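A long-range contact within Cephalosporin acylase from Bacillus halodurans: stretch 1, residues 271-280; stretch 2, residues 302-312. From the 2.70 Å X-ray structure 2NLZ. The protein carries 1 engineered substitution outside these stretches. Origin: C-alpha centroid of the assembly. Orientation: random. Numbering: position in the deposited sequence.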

# COMPACT_ATOMS: atom_id res chain seq x y z
N GLY D 271 -25.51 -0.23 -31.44
CA GLY D 271 -24.70 -0.29 -30.22
C GLY D 271 -23.22 -0.50 -30.50
O GLY D 271 -22.85 -1.08 -31.52
N GLN D 272 -22.37 -0.03 -29.57
CA GLN D 272 -20.92 0.02 -29.79
C GLN D 272 -20.14 -1.19 -29.24
O GLN D 272 -18.91 -1.17 -29.21
CB GLN D 272 -20.32 1.33 -29.25
CG GLN D 272 -20.22 1.43 -27.72
CD GLN D 272 -19.29 2.53 -27.24
OE1 GLN D 272 -19.56 3.17 -26.23
NE2 GLN D 272 -18.20 2.74 -27.95
N GLY D 273 -20.87 -2.23 -28.83
CA GLY D 273 -20.26 -3.44 -28.27
C GLY D 273 -19.25 -4.09 -29.20
O GLY D 273 -18.31 -4.74 -28.75
N LEU D 274 -19.47 -3.90 -30.49
CA LEU D 274 -18.54 -4.27 -31.55
C LEU D 274 -17.07 -4.01 -31.18
O LEU D 274 -16.21 -4.84 -31.43
CB LEU D 274 -18.91 -3.47 -32.80
CG LEU D 274 -18.46 -3.92 -34.18
CD1 LEU D 274 -16.99 -3.64 -34.42
CD2 LEU D 274 -18.77 -5.37 -34.32
N VAL D 275 -16.82 -2.84 -30.58
CA VAL D 275 -15.47 -2.39 -30.24
C VAL D 275 -14.79 -3.36 -29.29
O VAL D 275 -13.66 -3.77 -29.53
CB VAL D 275 -15.48 -0.97 -29.63
CG1 VAL D 275 -14.09 -0.57 -29.18
CG2 VAL D 275 -16.01 0.03 -30.65
N ALA D 276 -15.49 -3.72 -28.22
CA ALA D 276 -14.98 -4.72 -27.28
C ALA D 276 -14.59 -5.99 -28.00
O ALA D 276 -13.48 -6.48 -27.85
CB ALA D 276 -16.03 -5.03 -26.22
N LEU D 277 -15.52 -6.49 -28.82
CA LEU D 277 -15.35 -7.71 -29.62
C LEU D 277 -14.12 -7.68 -30.55
O LEU D 277 -13.31 -8.61 -30.55
CB LEU D 277 -16.63 -7.96 -30.42
CG LEU D 277 -17.60 -9.01 -29.89
CD1 LEU D 277 -17.55 -9.14 -28.40
CD2 LEU D 277 -19.01 -8.71 -30.32
N GLU D 278 -14.00 -6.62 -31.34
CA GLU D 278 -12.86 -6.45 -32.23
C GLU D 278 -11.54 -6.35 -31.45
O GLU D 278 -10.55 -7.00 -31.80
CB GLU D 278 -13.06 -5.22 -33.12
CG GLU D 278 -11.95 -5.01 -34.14
CD GLU D 278 -12.09 -3.70 -34.89
OE1 GLU D 278 -13.22 -3.17 -35.00
OE2 GLU D 278 -11.06 -3.20 -35.37
N ALA D 279 -11.54 -5.55 -30.38
CA ALA D 279 -10.38 -5.44 -29.51
C ALA D 279 -9.97 -6.81 -28.97
O ALA D 279 -8.81 -7.20 -29.11
CB ALA D 279 -10.62 -4.45 -28.38
N LEU D 280 -10.92 -7.55 -28.39
CA LEU D 280 -10.62 -8.90 -27.92
C LEU D 280 -10.04 -9.77 -29.03
O LEU D 280 -9.16 -10.60 -28.78
CB LEU D 280 -11.85 -9.60 -27.31
CG LEU D 280 -12.08 -9.58 -25.79
CD1 LEU D 280 -10.78 -9.35 -25.03
CD2 LEU D 280 -13.12 -8.55 -25.39
N GLU D 302 -3.23 -1.03 -26.63
CA GLU D 302 -3.04 -0.89 -28.07
C GLU D 302 -4.17 -1.48 -28.91
O GLU D 302 -4.65 -0.82 -29.83
CB GLU D 302 -1.69 -1.47 -28.49
CG GLU D 302 -0.49 -0.75 -27.90
CD GLU D 302 -0.30 0.66 -28.43
OE1 GLU D 302 -1.05 1.59 -28.05
OE2 GLU D 302 0.65 0.85 -29.23
N ALA D 303 -4.58 -2.70 -28.57
CA ALA D 303 -5.69 -3.39 -29.25
C ALA D 303 -6.98 -2.59 -29.13
O ALA D 303 -7.70 -2.39 -30.12
CB ALA D 303 -5.88 -4.80 -28.68
N MET D 304 -7.26 -2.13 -27.92
CA MET D 304 -8.44 -1.32 -27.68
C MET D 304 -8.42 -0.10 -28.57
O MET D 304 -9.42 0.21 -29.21
CB MET D 304 -8.53 -0.91 -26.20
CG MET D 304 -9.75 -0.06 -25.84
SD MET D 304 -11.31 -0.64 -26.55
CE MET D 304 -11.53 -2.20 -25.71
N LYS D 305 -7.27 0.57 -28.63
CA LYS D 305 -7.12 1.77 -29.43
C LYS D 305 -7.50 1.55 -30.88
O LYS D 305 -8.32 2.30 -31.41
CB LYS D 305 -5.70 2.33 -29.31
CG LYS D 305 -5.52 3.26 -28.13
CD LYS D 305 -4.08 3.31 -27.66
CE LYS D 305 -3.20 4.12 -28.61
NZ LYS D 305 -1.76 4.00 -28.23
N LEU D 306 -6.96 0.51 -31.50
CA LEU D 306 -7.23 0.25 -32.92
C LEU D 306 -8.71 -0.02 -33.18
O LEU D 306 -9.29 0.52 -34.12
CB LEU D 306 -6.37 -0.89 -33.43
CG LEU D 306 -4.85 -0.67 -33.32
CD1 LEU D 306 -4.10 -2.00 -33.25
CD2 LEU D 306 -4.33 0.23 -34.46
N ALA D 307 -9.30 -0.85 -32.32
CA ALA D 307 -10.70 -1.21 -32.41
C ALA D 307 -11.63 -0.02 -32.22
O ALA D 307 -12.68 0.06 -32.87
CB ALA D 307 -11.01 -2.29 -31.39
N PHE D 308 -11.26 0.90 -31.34
CA PHE D 308 -12.15 1.99 -30.98
C PHE D 308 -12.28 3.01 -32.12
O PHE D 308 -13.36 3.55 -32.35
CB PHE D 308 -11.71 2.67 -29.68
CG PHE D 308 -12.86 3.02 -28.77
CD1 PHE D 308 -13.94 3.75 -29.22
CD2 PHE D 308 -12.84 2.61 -27.44
CE1 PHE D 308 -15.00 4.08 -28.37
CE2 PHE D 308 -13.89 2.93 -26.57
CZ PHE D 308 -14.98 3.66 -27.05
N VAL D 309 -11.18 3.25 -32.83
CA VAL D 309 -11.22 4.19 -33.94
C VAL D 309 -11.92 3.56 -35.15
O VAL D 309 -12.48 4.26 -36.00
CB VAL D 309 -9.83 4.75 -34.30
CG1 VAL D 309 -9.98 6.08 -35.01
CG2 VAL D 309 -9.04 4.99 -33.05
N ASP D 310 -11.91 2.23 -35.19
CA ASP D 310 -12.71 1.50 -36.16
C ASP D 310 -14.17 1.62 -35.84
O ASP D 310 -14.96 2.01 -36.70
CB ASP D 310 -12.33 0.03 -36.19
CG ASP D 310 -11.13 -0.23 -37.06
OD1 ASP D 310 -10.78 0.66 -37.86
OD2 ASP D 310 -10.54 -1.32 -36.94
N GLY D 311 -14.53 1.30 -34.60
CA GLY D 311 -15.92 1.39 -34.15
C GLY D 311 -16.51 2.78 -34.30
O GLY D 311 -17.69 2.92 -34.65
N MET D 312 -15.70 3.81 -34.06
CA MET D 312 -16.15 5.19 -34.18
C MET D 312 -16.33 5.62 -35.63
O MET D 312 -17.14 6.50 -35.93
CB MET D 312 -15.19 6.14 -33.45
CG MET D 312 -15.66 6.55 -32.07
SD MET D 312 -14.25 6.91 -31.03
CE MET D 312 -14.81 8.38 -30.16

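The helical part of the first stretch, which runs on past Leu 280, packs against a segment of a longer helix, residues 302-312, with N-to-C directions 138° apart, closer to antiparallel than to parallel. Their axes approach to 8.1 Å, and Ala 279, Ala 307 and Gly 311 are among the residues in contact; the nearest CA pair, Ala 279 CA and Met 304 CA, lies 4.9 Å apart. The contact buries 469 Å² in all, most of it on Val 275, Ala 279 and Glu 278 of the first stretch and Ala 307 of the second.

Val 275 is the knob of the interface, seated among Met 304, Ala 307, Phe 308 and Gly 311. Its CG1 lies over one face of the Phe 308 ring, 4.1 Å from the centroid, in a CH-pi contact, and the same methyl is 3.8 Å from Met 304 SD. The other methyl, Val 275 CG2, rests 3.8 Å from Gly 311 CA; a CB on that glycine would fall 2.2 Å from Val 275 CG2, so its absence leaves the valine room.

One turn on, Ala 279 meets Ala 307 methyl to methyl, CB to CB at 3.7 Å. Ala 307 CB also comes within 3.5 Å of Ala 279 N and 3.6 Å of Val 275 O, pressing against the backbone of the first helix. Met 304 starts out pointing away, but its chain bends back to place CE 3.6 Å from Ala 279 CB.

Glu 278 reaches past Ala 307, with OE2 3.6 Å from Ala 307 CA, to the one close polar contact between the stretches: Glu 278 OE2 lies 2.5 Å from Asp 310 OD2. Two carboxyl oxygens so close would repel if both groups were charged, so one acid probably holds a proton. Most of the contacts are apolar.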